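Local coordinates for protein CCMAN5 (Cellulosimicrobium cellulans, PDB 2XSG) that hydrolyses alpha-mannosidic linkages as a bacterial family 92 glycosidase, used to bring about mannose 6-phosphate modification of lysosomal enzymes produced in yeast, at residues A364-A369 with T697-D702; A672-L677 with P692-T697; S705-T710 with A745-R750; G732-D737 with S756-D761. All coordinates share one frame; numbering follows the deposited sequence.

Contact 1 of 4, residues A364-A369 with T697-D702; sequences AYIDPA and TTITYD
With CG anti to the carbonyl carbon (chi1 -58°), Tyr-701 lifts its ring to the end of helix 353-366, while CG of Tyr-365 takes the crowded position between backbone N and carbonyl carbon (chi1 75°). The Tyr-701 OH donates a hydrogen bond of 2.9 Å to Tyr-365 O, in the carbonyl plane. Tyrosine suits this place because its hydroxyl serves a last-turn helix carbonyl while its ring remains apolar. Ile-699 lies roughly perpendicular to the Tyr-365 side chain, its CD1 3.7 Å from Tyr-365 CD1, and its CG2 rests against Tyr-365 O. Pro-368, opening the next helix, sets its CD 3.8 Å from Tyr-701 CD1. A water bridges Ile-366 O and Thr-700 O. Another donates to Asp-367 OD1 and Asp-702 OD2 and accepts from Ala-369 N; the two carboxylate oxygens stay 4.7 Å apart, their repulsion probably eased by the salt bridge from Asp-702 to Arg-292. The junction where helix 353-366 ends and helix 368-387 begins, suited to Asp-367 because OD1 weakly caps Leu-370 N, rests on the end of strand 696-700 and the loop after it, helix 738-742 packing on Tyr-365, Pro-368 and Tyr-701, and helix 665-675 on Tyr-365 and Ile-366.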
loop_
_atom_site.group_PDB
_atom_site.type_symbol
_atom_site.label_atom_id
_atom_site.label_comp_id
_atom_site.label_asym_id
_atom_site.label_seq_id
_atom_site.Cartn_x
_atom_site.Cartn_y
_atom_site.Cartn_z
ATOM N N ALA A 364 -9.415 2.583 9.452
ATOM C CA ALA A 364 -10.224 2.660 10.685
ATOM C C ALA A 364 -11.661 3.148 10.462
ATOM O O ALA A 364 -12.589 2.614 11.065
ATOM C CB ALA A 364 -9.537 3.505 11.750
ATOM N N TYR A 365 -11.869 4.136 9.593
ATOM C CA TYR A 365 -13.248 4.616 9.416
ATOM C C TYR A 365 -14.024 3.965 8.261
ATOM O O TYR A 365 -15.237 4.175 8.120
ATOM C CB TYR A 365 -13.358 6.154 9.475
ATOM C CG TYR A 365 -12.890 6.961 8.274
ATOM C CD1 TYR A 365 -13.514 6.840 7.040
ATOM C CD2 TYR A 365 -11.872 7.916 8.408
ATOM C CE1 TYR A 365 -13.108 7.615 5.951
ATOM C CE2 TYR A 365 -11.470 8.704 7.343
ATOM C CZ TYR A 365 -12.096 8.539 6.103
ATOM O OH TYR A 365 -11.707 9.309 5.025
ATOM N N ILE A 366 -13.340 3.139 7.465
ATOM C CA ILE A 366 -14.001 2.428 6.373
ATOM C C ILE A 366 -14.355 0.980 6.758
ATOM O O ILE A 366 -15.460 0.517 6.460
ATOM C CB ILE A 366 -13.211 2.541 5.050
ATOM C CG1 ILE A 366 -13.362 3.976 4.511
ATOM C CG2 ILE A 366 -13.741 1.546 3.993
ATOM C CD1 ILE A 366 -12.414 4.340 3.421
ATOM N N ASP A 367 -13.430 0.301 7.444
ATOM C CA ASP A 367 -13.626 -1.072 7.904
ATOM C C ASP A 367 -13.009 -1.243 9.295
ATOM O O ASP A 367 -11.887 -1.754 9.428
ATOM C CB ASP A 367 -13.019 -2.059 6.904
ATOM C CG ASP A 367 -13.428 -3.502 7.171
ATOM O OD1 ASP A 367 -13.924 -3.824 8.276
ATOM O OD2 ASP A 367 -13.249 -4.322 6.253
ATOM N N PRO A 368 -13.731 -0.788 10.342
ATOM C CA PRO A 368 -13.154 -0.788 11.701
ATOM C C PRO A 368 -12.655 -2.164 12.184
ATOM O O PRO A 368 -11.579 -2.242 12.805
ATOM C CB PRO A 368 -14.311 -0.261 12.572
ATOM C CG PRO A 368 -15.123 0.583 11.636
ATOM C CD PRO A 368 -15.068 -0.166 10.313
ATOM N N ALA A 369 -13.410 -3.231 11.879
ATOM C CA ALA A 369 -13.065 -4.602 12.307
ATOM C C ALA A 369 -11.766 -5.084 11.678
ATOM O O ALA A 369 -10.954 -5.733 12.338
ATOM C CB ALA A 369 -14.185 -5.579 11.956
ATOM N N THR A 697 -21.978 10.393 0.071
ATOM C CA THR A 697 -21.100 9.243 0.310
ATOM C C THR A 697 -21.502 8.576 1.644
ATOM O O THR A 697 -21.523 9.247 2.678
ATOM C CB THR A 697 -19.622 9.665 0.283
ATOM O OG1 THR A 697 -19.267 10.048 -1.059
ATOM C CG2 THR A 697 -18.715 8.544 0.762
ATOM N N THR A 698 -21.865 7.289 1.595
ATOM C CA THR A 698 -22.370 6.540 2.762
ATOM C C THR A 698 -21.446 5.369 3.102
ATOM O O THR A 698 -21.224 4.472 2.280
ATOM C CB THR A 698 -23.822 5.992 2.519
ATOM O OG1 THR A 698 -24.711 7.080 2.223
ATOM C CG2 THR A 698 -24.351 5.237 3.728
ATOM N N ILE A 699 -20.921 5.380 4.319
ATOM C CA ILE A 699 -20.153 4.255 4.832
ATOM C C ILE A 699 -21.048 3.453 5.766
ATOM O O ILE A 699 -21.470 3.962 6.807
ATOM C CB ILE A 699 -18.863 4.702 5.571
ATOM C CG1 ILE A 699 -18.008 5.613 4.670
ATOM C CG2 ILE A 699 -18.071 3.455 6.049
ATOM C CD1 ILE A 699 -16.827 6.359 5.431
ATOM N N THR A 700 -21.350 2.212 5.370
ATOM C CA THR A 700 -22.204 1.304 6.151
ATOM C C THR A 700 -21.344 0.355 6.980
ATOM O O THR A 700 -20.486 -0.341 6.440
ATOM C CB THR A 700 -23.147 0.509 5.229
ATOM O OG1 THR A 700 -23.851 1.424 4.366
ATOM C CG2 THR A 700 -24.141 -0.327 6.034
ATOM N N TYR A 701 -21.548 0.380 8.295
ATOM C CA TYR A 701 -20.808 -0.468 9.227
ATOM C C TYR A 701 -21.474 -1.834 9.428
ATOM O O TYR A 701 -22.612 -2.042 9.011
ATOM C CB TYR A 701 -20.560 0.283 10.547
ATOM C CG TYR A 701 -19.795 1.549 10.260
ATOM C CD1 TYR A 701 -18.487 1.487 9.794
ATOM C CD2 TYR A 701 -20.407 2.809 10.365
ATOM C CE1 TYR A 701 -17.785 2.636 9.494
ATOM C CE2 TYR A 701 -19.713 3.972 10.064
ATOM C CZ TYR A 701 -18.399 3.874 9.629
ATOM O OH TYR A 701 -17.694 4.994 9.316
ATOM N N ASP A 702 -20.757 -2.762 10.054
ATOM C CA ASP A 702 -21.210 -4.150 10.160
ATOM C C ASP A 702 -22.573 -4.310 10.828
ATOM O O ASP A 702 -23.283 -5.254 10.524
ATOM C CB ASP A 702 -20.148 -5.026 10.840
ATOM C CG ASP A 702 -18.856 -5.121 10.009
ATOM O OD1 ASP A 702 -18.945 -4.993 8.768
ATOM O OD2 ASP A 702 -17.760 -5.310 10.587
HETATM O O HOH W 1 -17.785 -0.791 7.074
HETATM O O HOH W 2 -15.898 -3.391 9.829
#

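Contact 2 of 4, residues A672-L677 with P692-T697; sequences AAAVGL and PFFDST
The tight part of this buried contact is the ring of Phe-693 lying flat on the last turn of helix 665-675. Ala-674 CA sits 3.4 Å from the ring centroid and only 7° off its normal, a CH-pi contact over the face. Ala-674 CB presses on the same face, 3.5 Å from Phe-693 CD2, and Ala-673 CB reaches CZ; alanine's small side chain lets the ring come this close to the backbone. Phe-693 N fixes the ring's root by donating to a lone pair of Ala-674 O at 3.1 Å. Gly-676, with positive phi (102°), ends the helix in a Schellman motif; a CB there would lie 3.0 Å from Pro-692 CD and also strike the preceding carbonyl. The other side is looser. Val-675 CG2 and Thr-697 CG2 come no nearer than 4.2 Å, and a water bridges the segments, donating to Ala-674 O, accepting from Phe-694 N and hydrogen-bonded to Thr-697 OG1. An alanine in place of Phe-693 would remove the ring over Ala-674 and against Ala-673 and Tyr-615, and would probably leave the last turn less well packed, though the backbone bond could persist. Beyond the contact, Tyr-615 and Thr-616 of helix 604-616 touch Phe-693, Ile-295 of strand 293-296 touches Phe-694, and strand 696-700 runs on between strands 293-296 and 706-712.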
loop_
_atom_site.group_PDB
_atom_site.type_symbol
_atom_site.label_atom_id
_atom_site.label_comp_id
_atom_site.label_asym_id
_atom_site.label_seq_id
_atom_site.Cartn_x
_atom_site.Cartn_y
_atom_site.Cartn_z
ATOM N N ALA A 672 -9.686 8.898 1.019
ATOM C CA ALA A 672 -9.850 9.853 2.124
ATOM C C ALA A 672 -10.230 11.251 1.617
ATOM O O ALA A 672 -11.116 11.920 2.187
ATOM C CB ALA A 672 -8.566 9.916 2.956
ATOM N N ALA A 673 -9.561 11.686 0.550
ATOM C CA ALA A 673 -9.860 12.980 -0.062
ATOM C C ALA A 673 -11.300 13.004 -0.578
ATOM O O ALA A 673 -12.010 13.998 -0.381
ATOM C CB ALA A 673 -8.882 13.278 -1.180
ATOM N N ALA A 674 -11.726 11.889 -1.190
ATOM C CA ALA A 674 -13.073 11.756 -1.778
ATOM C C ALA A 674 -14.152 11.823 -0.718
ATOM O O ALA A 674 -15.161 12.506 -0.915
ATOM C CB ALA A 674 -13.210 10.472 -2.572
ATOM N N VAL A 675 -13.943 11.114 0.391
ATOM C CA VAL A 675 -14.844 11.215 1.549
ATOM C C VAL A 675 -14.769 12.635 2.126
ATOM O O VAL A 675 -15.796 13.230 2.491
ATOM C CB VAL A 675 -14.496 10.165 2.628
ATOM C CG1 VAL A 675 -15.317 10.377 3.935
ATOM C CG2 VAL A 675 -14.717 8.766 2.082
ATOM N N GLY A 676 -13.544 13.166 2.189
ATOM C CA GLY A 676 -13.316 14.508 2.666
ATOM C C GLY A 676 -12.789 14.586 4.084
ATOM O O GLY A 676 -12.831 15.666 4.690
ATOM N N LEU A 677 -12.316 13.448 4.609
ATOM C CA LEU A 677 -11.765 13.363 5.953
ATOM C C LEU A 677 -10.366 12.776 5.918
ATOM O O LEU A 677 -10.174 11.613 5.538
ATOM C CB LEU A 677 -12.654 12.506 6.865
ATOM C CG LEU A 677 -14.072 13.012 7.110
ATOM C CD1 LEU A 677 -14.817 11.905 7.812
ATOM C CD2 LEU A 677 -14.101 14.316 7.913
ATOM N N PRO A 692 -15.198 17.178 0.081
ATOM C CA PRO A 692 -15.865 15.947 -0.363
ATOM C C PRO A 692 -16.242 16.021 -1.842
ATOM O O PRO A 692 -16.807 17.032 -2.278
ATOM C CB PRO A 692 -17.138 15.863 0.501
ATOM C CG PRO A 692 -17.008 16.882 1.569
ATOM C CD PRO A 692 -15.809 17.765 1.293
ATOM N N PHE A 693 -15.937 14.961 -2.597
ATOM C CA PHE A 693 -16.115 14.959 -4.058
ATOM C C PHE A 693 -17.547 14.758 -4.505
ATOM O O PHE A 693 -17.922 15.244 -5.561
ATOM C CB PHE A 693 -15.319 13.838 -4.753
ATOM C CG PHE A 693 -13.834 13.852 -4.512
ATOM C CD1 PHE A 693 -13.210 14.863 -3.785
ATOM C CD2 PHE A 693 -13.053 12.850 -5.082
ATOM C CE1 PHE A 693 -11.847 14.846 -3.591
ATOM C CE2 PHE A 693 -11.685 12.818 -4.888
ATOM C CZ PHE A 693 -11.076 13.822 -4.145
ATOM N N PHE A 694 -18.321 13.998 -3.735
ATOM C CA PHE A 694 -19.595 13.465 -4.228
ATOM C C PHE A 694 -20.816 14.032 -3.514
ATOM O O PHE A 694 -20.734 14.448 -2.353
ATOM C CB PHE A 694 -19.590 11.936 -4.152
ATOM C CG PHE A 694 -18.419 11.299 -4.867
ATOM C CD1 PHE A 694 -18.257 11.442 -6.234
ATOM C CD2 PHE A 694 -17.480 10.562 -4.171
ATOM C CE1 PHE A 694 -17.168 10.852 -6.893
ATOM C CE2 PHE A 694 -16.391 9.972 -4.821
ATOM C CZ PHE A 694 -16.243 10.111 -6.177
ATOM N N ASP A 695 -21.943 14.043 -4.220
ATOM C CA ASP A 695 -23.203 14.552 -3.676
ATOM C C ASP A 695 -23.575 13.852 -2.373
ATOM O O ASP A 695 -24.004 14.499 -1.430
ATOM C CB ASP A 695 -24.337 14.408 -4.699
ATOM C CG ASP A 695 -24.053 15.156 -5.969
ATOM O OD1 ASP A 695 -23.006 14.865 -6.585
ATOM O OD2 ASP A 695 -24.863 16.042 -6.341
ATOM N N SER A 696 -23.408 12.533 -2.341
ATOM C CA SER A 696 -23.605 11.748 -1.132
ATOM C C SER A 696 -22.578 10.612 -1.098
ATOM O O SER A 696 -22.325 9.967 -2.128
ATOM C CB SER A 696 -25.033 11.178 -1.086
ATOM O OG SER A 696 -25.234 10.385 0.082
ATOM N N THR A 697 -21.978 10.393 0.071
ATOM C CA THR A 697 -21.100 9.243 0.310
ATOM C C THR A 697 -21.502 8.576 1.644
ATOM O O THR A 697 -21.523 9.247 2.678
ATOM C CB THR A 697 -19.622 9.665 0.283
ATOM O OG1 THR A 697 -19.267 10.048 -1.059
ATOM C CG2 THR A 697 -18.715 8.544 0.762
HETATM O O HOH W 3 -18.010 12.448 -0.972
#

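Contact 3 of 4, residues S705-T710 with A745-R750; sequences SAFTVT and ADLAFR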
loop_
_atom_site.group_PDB
_atom_site.type_symbol
_atom_site.label_atom_id
_atom_site.label_comp_id
_atom_site.label_asym_id
_atom_site.label_seq_id
_atom_site.Cartn_x
_atom_site.Cartn_y
_atom_site.Cartn_z
ATOM N N SER A 705 -25.694 0.393 10.842
ATOM C CA SER A 705 -25.595 1.849 10.981
ATOM C C SER A 705 -24.665 2.392 9.878
ATOM O O SER A 705 -23.915 1.620 9.255
ATOM C CB SER A 705 -25.084 2.245 12.366
ATOM O OG SER A 705 -23.686 2.031 12.479
ATOM N N ALA A 706 -24.723 3.699 9.628
ATOM C CA ALA A 706 -23.999 4.304 8.501
ATOM C C ALA A 706 -23.536 5.729 8.778
ATOM O O ALA A 706 -24.274 6.505 9.387
ATOM C CB ALA A 706 -24.875 4.289 7.244
ATOM N N PHE A 707 -22.325 6.070 8.331
ATOM C CA PHE A 707 -21.878 7.468 8.309
ATOM C C PHE A 707 -22.248 8.070 6.959
ATOM O O PHE A 707 -21.981 7.485 5.911
ATOM C CB PHE A 707 -20.370 7.581 8.536
ATOM C CG PHE A 707 -19.827 8.983 8.389
ATOM C CD1 PHE A 707 -20.050 9.944 9.381
ATOM C CD2 PHE A 707 -19.088 9.340 7.259
ATOM C CE1 PHE A 707 -19.532 11.235 9.254
ATOM C CE2 PHE A 707 -18.575 10.631 7.116
ATOM C CZ PHE A 707 -18.796 11.584 8.118
ATOM N N THR A 708 -22.888 9.227 6.979
ATOM C CA THR A 708 -23.271 9.838 5.720
ATOM C C THR A 708 -22.694 11.232 5.651
ATOM O O THR A 708 -22.959 12.068 6.515
ATOM C CB THR A 708 -24.810 9.817 5.525
ATOM O OG1 THR A 708 -25.302 8.517 5.859
ATOM C CG2 THR A 708 -25.197 10.126 4.083
ATOM N N VAL A 709 -21.869 11.465 4.640
ATOM C CA VAL A 709 -21.382 12.800 4.360
ATOM C C VAL A 709 -21.977 13.243 3.031
ATOM O O VAL A 709 -21.830 12.556 2.016
ATOM C CB VAL A 709 -19.830 12.899 4.405
ATOM C CG1 VAL A 709 -19.149 12.000 3.354
ATOM C CG2 VAL A 709 -19.369 14.360 4.244
ATOM N N THR A 710 -22.688 14.368 3.052
ATOM C CA THR A 710 -23.246 14.951 1.824
ATOM C C THR A 710 -22.587 16.281 1.466
ATOM O O THR A 710 -22.124 17.028 2.340
ATOM C CB THR A 710 -24.777 15.168 1.910
ATOM O OG1 THR A 710 -25.103 15.766 3.170
ATOM C CG2 THR A 710 -25.520 13.850 1.746
ATOM N N ALA A 745 -22.917 9.450 12.127
ATOM C CA ALA A 745 -23.371 10.833 12.020
ATOM C C ALA A 745 -23.790 11.236 10.590
ATOM O O ALA A 745 -23.405 10.587 9.608
ATOM C CB ALA A 745 -22.297 11.776 12.542
ATOM N N ASP A 746 -24.594 12.299 10.497
ATOM C CA ASP A 746 -24.935 12.926 9.228
ATOM C C ASP A 746 -24.177 14.234 9.122
ATOM O O ASP A 746 -24.543 15.225 9.768
ATOM C CB ASP A 746 -26.440 13.226 9.128
ATOM C CG ASP A 746 -27.280 11.976 9.030
ATOM O OD1 ASP A 746 -28.051 11.725 9.965
ATOM O OD2 ASP A 746 -27.173 11.248 8.028
ATOM N N LEU A 747 -23.120 14.239 8.321
ATOM C CA LEU A 747 -22.341 15.455 8.084
ATOM C C LEU A 747 -22.743 16.000 6.717
ATOM O O LEU A 747 -22.498 15.370 5.690
ATOM C CB LEU A 747 -20.845 15.152 8.151
ATOM C CG LEU A 747 -19.799 16.259 7.927
ATOM C CD1 LEU A 747 -19.849 17.294 9.039
ATOM C CD2 LEU A 747 -18.411 15.649 7.848
ATOM N N ALA A 748 -23.394 17.159 6.717
ATOM C CA ALA A 748 -23.938 17.738 5.499
ATOM C C ALA A 748 -23.259 19.051 5.155
ATOM O O ALA A 748 -23.353 20.014 5.908
ATOM C CB ALA A 748 -25.434 17.951 5.643
ATOM N N PHE A 749 -22.596 19.096 4.009
ATOM C CA PHE A 749 -21.978 20.332 3.552
ATOM C C PHE A 749 -22.800 21.030 2.468
ATOM O O PHE A 749 -23.455 20.371 1.670
ATOM C CB PHE A 749 -20.565 20.069 3.038
ATOM C CG PHE A 749 -19.625 19.572 4.085
ATOM C CD1 PHE A 749 -19.159 20.427 5.084
ATOM C CD2 PHE A 749 -19.195 18.252 4.076
ATOM C CE1 PHE A 749 -18.287 19.964 6.059
ATOM C CE2 PHE A 749 -18.334 17.784 5.045
ATOM C CZ PHE A 749 -17.867 18.638 6.037
ATOM N N ARG A 750 -22.764 22.358 2.459
ATOM C CA ARG A 750 -23.308 23.153 1.355
ATOM C C ARG A 750 -22.111 23.674 0.558
ATOM O O ARG A 750 -21.263 24.392 1.093
ATOM C CB ARG A 750 -24.169 24.309 1.901
ATOM C CG ARG A 750 -24.977 25.109 0.858
ATOM C CD ARG A 750 -25.808 26.249 1.521
ATOM N NE ARG A 750 -26.667 25.747 2.604
ATOM C CZ ARG A 750 -27.444 26.493 3.398
ATOM N NH1 ARG A 750 -27.505 27.820 3.262
ATOM N NH2 ARG A 750 -28.171 25.900 4.346
HETATM O O HOH W 4 -25.943 8.912 8.696
#
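Strands 706-712 and 746-752 form the parallel pair of a mixed six-stranded beta sheet, their local axes 4.6 Å apart and inclined by 4°. Thr-708 and Thr-710 turn both N-H and C=O to the partner strand: Thr-708 N donates to Ala-745 O, Leu-747 N to Thr-708 O, Thr-710 N to Leu-747 O, and Phe-749 N to Thr-710 O. The first is nearly straight (176° at the hydrogen), whereas in the last, 2.7 Å long, Phe-749 N stands above the carbonyl plane of Thr-710. One face of the sheet is apolar. Phe-707, with CG anti to the backbone N, lies beside Leu-747 and points the same way, Leu-747 CD2 meeting the ring edge 4.1 Å from Phe-707 CZ. Val-709 CG2 touches Leu-747 CD2 and approaches the edge of the Phe-749 ring, near its plane, 3.7 Å from Phe-749 CE2. On the other face Thr-710 OG1, in the crowded position, packs 3.3 Å from Ala-748 CB, where alanine's shortness is suitable. Toward the start of the strands a water is hydrogen-bonded to Ala-706 O, Thr-708 OG1 and Asp-746 OD2, polar groups fitted to this more exposed face. An alanine in place of Phe-707 would probably weaken the apolar layer by removing the ring that lies beside Ala-745 and Leu-747 and also meets Tyr-701 and Val-741 of helix 738-742. Thr-708 and Thr-710 each bond to the residues before and after their bridge partner, as is typical of parallel pairing, which here joins the two halves of an otherwise antiparallel sheet.

Contact 4 of 4, residues G732-D737 with S756-D761; sequences GNTWVD and SDWGTD
Trp-758 provides the broad surface of this contact, its indole meeting three successive residues of the other segment. Gly-732 CA lies 3.8 Å from Trp-758 NE1, and Asn-733 O 3.3 Å from Trp-758 CH2. Thr-734 CG2 is 3.6 Å from Trp-758 CZ3; the methyl and the indole lie alongside, running opposite ways. Asn-733 O is buried here with no hydrogen-bonding partner, and the C-H groups at CZ2 and CH2 of Trp-758 may compensate it slightly at best. Next to the ring, Gly-759 CA makes a nearly straight CA-H...O contact (167° at the hydrogen) with Gly-732 O, 3.4 Å away. That oxygen also accepts from a water held by Asp-761 N. Gly-759 must be bare: it has positive phi in a type II turn, and a CB would clash with Thr-734 CG2. The turn runs from Asp-757 to Thr-760, with Asp-757 O accepting from both Thr-760 N and Thr-760 OG1. Before it, Ser-756 OG accepts from Trp-758 N at 3.0 Å in an ST turn, which sets the root of the indole. Trp-758 CG is anti to its backbone N, and NE1 donates to Phe-731 O. Around this core, the indole packs on Val-689 of strand 686-689, on Val-721 and Ala-724 of strand 720-726, and on Gln-608 of helix 604-616, whose Pro-604 touches Thr-734 and Thr-760.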
loop_
_atom_site.group_PDB
_atom_site.type_symbol
_atom_site.label_atom_id
_atom_site.label_comp_id
_atom_site.label_asym_id
_atom_site.label_seq_id
_atom_site.Cartn_x
_atom_site.Cartn_y
_atom_site.Cartn_z
ATOM N N GLY A 732 -19.202 24.189 12.694
ATOM C CA GLY A 732 -18.193 25.141 12.245
ATOM C C GLY A 732 -16.751 24.744 12.497
ATOM O O GLY A 732 -15.863 25.597 12.436
ATOM N N ASN A 733 -16.512 23.469 12.803
ATOM C CA ASN A 733 -15.149 22.970 12.987
ATOM C C ASN A 733 -14.650 22.346 11.695
ATOM O O ASN A 733 -15.440 21.809 10.926
ATOM C CB ASN A 733 -15.066 21.952 14.138
ATOM C CG ASN A 733 -15.345 22.570 15.502
ATOM O OD1 ASN A 733 -15.363 23.787 15.669
ATOM N ND2 ASN A 733 -15.570 21.721 16.478
ATOM N N THR A 734 -13.342 22.419 11.471
ATOM C CA THR A 734 -12.713 21.897 10.260
ATOM C C THR A 734 -12.034 20.533 10.517
ATOM O O THR A 734 -11.193 20.080 9.737
ATOM C CB THR A 734 -11.745 22.929 9.649
ATOM O OG1 THR A 734 -10.914 23.483 10.681
ATOM C CG2 THR A 734 -12.540 24.074 8.960
ATOM N N TRP A 735 -12.432 19.900 11.622
ATOM C CA TRP A 735 -12.007 18.550 11.995
ATOM C C TRP A 735 -13.180 17.829 12.654
ATOM O O TRP A 735 -14.050 18.465 13.269
ATOM C CB TRP A 735 -10.820 18.599 12.968
ATOM C CG TRP A 735 -11.119 19.311 14.272
ATOM C CD1 TRP A 735 -10.944 20.646 14.539
ATOM C CD2 TRP A 735 -11.649 18.728 15.479
ATOM N NE1 TRP A 735 -11.329 20.926 15.831
ATOM C CE2 TRP A 735 -11.772 19.772 16.428
ATOM C CE3 TRP A 735 -12.040 17.427 15.848
ATOM C CZ2 TRP A 735 -12.258 19.554 17.735
ATOM C CZ3 TRP A 735 -12.519 17.208 17.143
ATOM C CH2 TRP A 735 -12.634 18.274 18.066
ATOM N N VAL A 736 -13.216 16.508 12.524
ATOM C CA VAL A 736 -14.207 15.710 13.231
ATOM C C VAL A 736 -13.524 14.546 13.955
ATOM O O VAL A 736 -12.465 14.057 13.518
ATOM C CB VAL A 736 -15.338 15.158 12.300
ATOM C CG1 VAL A 736 -15.757 16.182 11.245
ATOM C CG2 VAL A 736 -14.888 13.898 11.621
ATOM N N ASP A 737 -14.137 14.097 15.049
ATOM C CA ASP A 737 -13.611 12.959 15.786
ATOM C C ASP A 737 -14.017 11.649 15.143
ATOM O O ASP A 737 -15.120 11.533 14.582
ATOM C CB ASP A 737 -14.057 12.973 17.237
ATOM C CG ASP A 737 -13.096 12.210 18.132
ATOM O OD1 ASP A 737 -13.457 11.078 18.560
ATOM O OD2 ASP A 737 -11.965 12.734 18.352
ATOM N N SER A 756 -15.344 30.644 1.034
ATOM C CA SER A 756 -16.112 31.268 2.108
ATOM C C SER A 756 -15.264 31.309 3.382
ATOM O O SER A 756 -14.172 30.720 3.430
ATOM C CB SER A 756 -17.421 30.505 2.348
ATOM O OG SER A 756 -17.224 29.417 3.235
ATOM N N ASP A 757 -15.770 31.991 4.409
ATOM C CA ASP A 757 -15.125 32.013 5.716
ATOM C C ASP A 757 -15.658 30.906 6.661
ATOM O O ASP A 757 -15.397 30.940 7.872
ATOM C CB ASP A 757 -15.231 33.423 6.350
ATOM C CG ASP A 757 -16.674 33.863 6.599
ATOM O OD1 ASP A 757 -17.625 33.082 6.340
ATOM O OD2 ASP A 757 -16.868 35.010 7.067
ATOM N N TRP A 758 -16.380 29.921 6.120
ATOM C CA TRP A 758 -16.782 28.751 6.930
ATOM C C TRP A 758 -15.566 28.113 7.588
ATOM O O TRP A 758 -14.537 27.931 6.945
ATOM C CB TRP A 758 -17.504 27.664 6.110
ATOM C CG TRP A 758 -17.797 26.455 6.971
ATOM C CD1 TRP A 758 -18.841 26.317 7.853
ATOM C CD2 TRP A 758 -17.012 25.250 7.092
ATOM N NE1 TRP A 758 -18.771 25.102 8.484
ATOM C CE2 TRP A 758 -17.665 24.422 8.037
ATOM C CE3 TRP A 758 -15.840 24.781 6.477
ATOM C CZ2 TRP A 758 -17.180 23.152 8.398
ATOM C CZ3 TRP A 758 -15.356 23.507 6.825
ATOM C CH2 TRP A 758 -16.034 22.708 7.784
ATOM N N GLY A 759 -15.700 27.783 8.867
ATOM C CA GLY A 759 -14.657 27.103 9.624
ATOM C C GLY A 759 -13.513 27.946 10.157
ATOM O O GLY A 759 -12.615 27.417 10.801
ATOM N N THR A 760 -13.527 29.250 9.880
ATOM C CA THR A 760 -12.446 30.134 10.317
ATOM C C THR A 760 -12.558 30.503 11.788
ATOM O O THR A 760 -11.720 31.254 12.290
ATOM C CB THR A 760 -12.374 31.441 9.500
ATOM O OG1 THR A 760 -13.644 32.101 9.534
ATOM C CG2 THR A 760 -11.976 31.166 8.057
ATOM N N ASP A 761 -13.602 30.010 12.462
ATOM C CA ASP A 761 -13.714 30.109 13.916
ATOM C C ASP A 761 -13.746 28.722 14.543
ATOM O O ASP A 761 -14.423 28.502 15.551
ATOM C CB ASP A 761 -14.956 30.913 14.325
ATOM C CG ASP A 761 -14.800 32.387 14.065
ATOM O OD1 ASP A 761 -13.750 32.958 14.428
ATOM O OD2 ASP A 761 -15.718 32.988 13.482
HETATM O O HOH W 5 -16.235 28.296 12.267
#

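Contacts 1 to 3 are tied together through one sheet. Strand 696-700 serves contacts 1 and 2, whose centres are 14 Å apart, and strand 706-712, its neighbour, carries contact 3. Ile-699 O and Phe-707 N, 2.7 Å apart, probably form a hydrogen bond between contacts 1 and 3; Thr-697, shared by contacts 1 and 2, probably does likewise through its N, 2.9 Å from Val-709 O of contact 3. Tyr-365 OH and Leu-677 O, 2.8 Å apart, probably hydrogen-bond contact 1 to contact 2. Contact 4 joins contact 3 where Phe-749 CE1 meets Trp-758 CH2 at 3.9 Å. The calcium ion is bound elsewhere, by Asn-588, Glu-589 and Asp-662, the last shortly before helix 665-675.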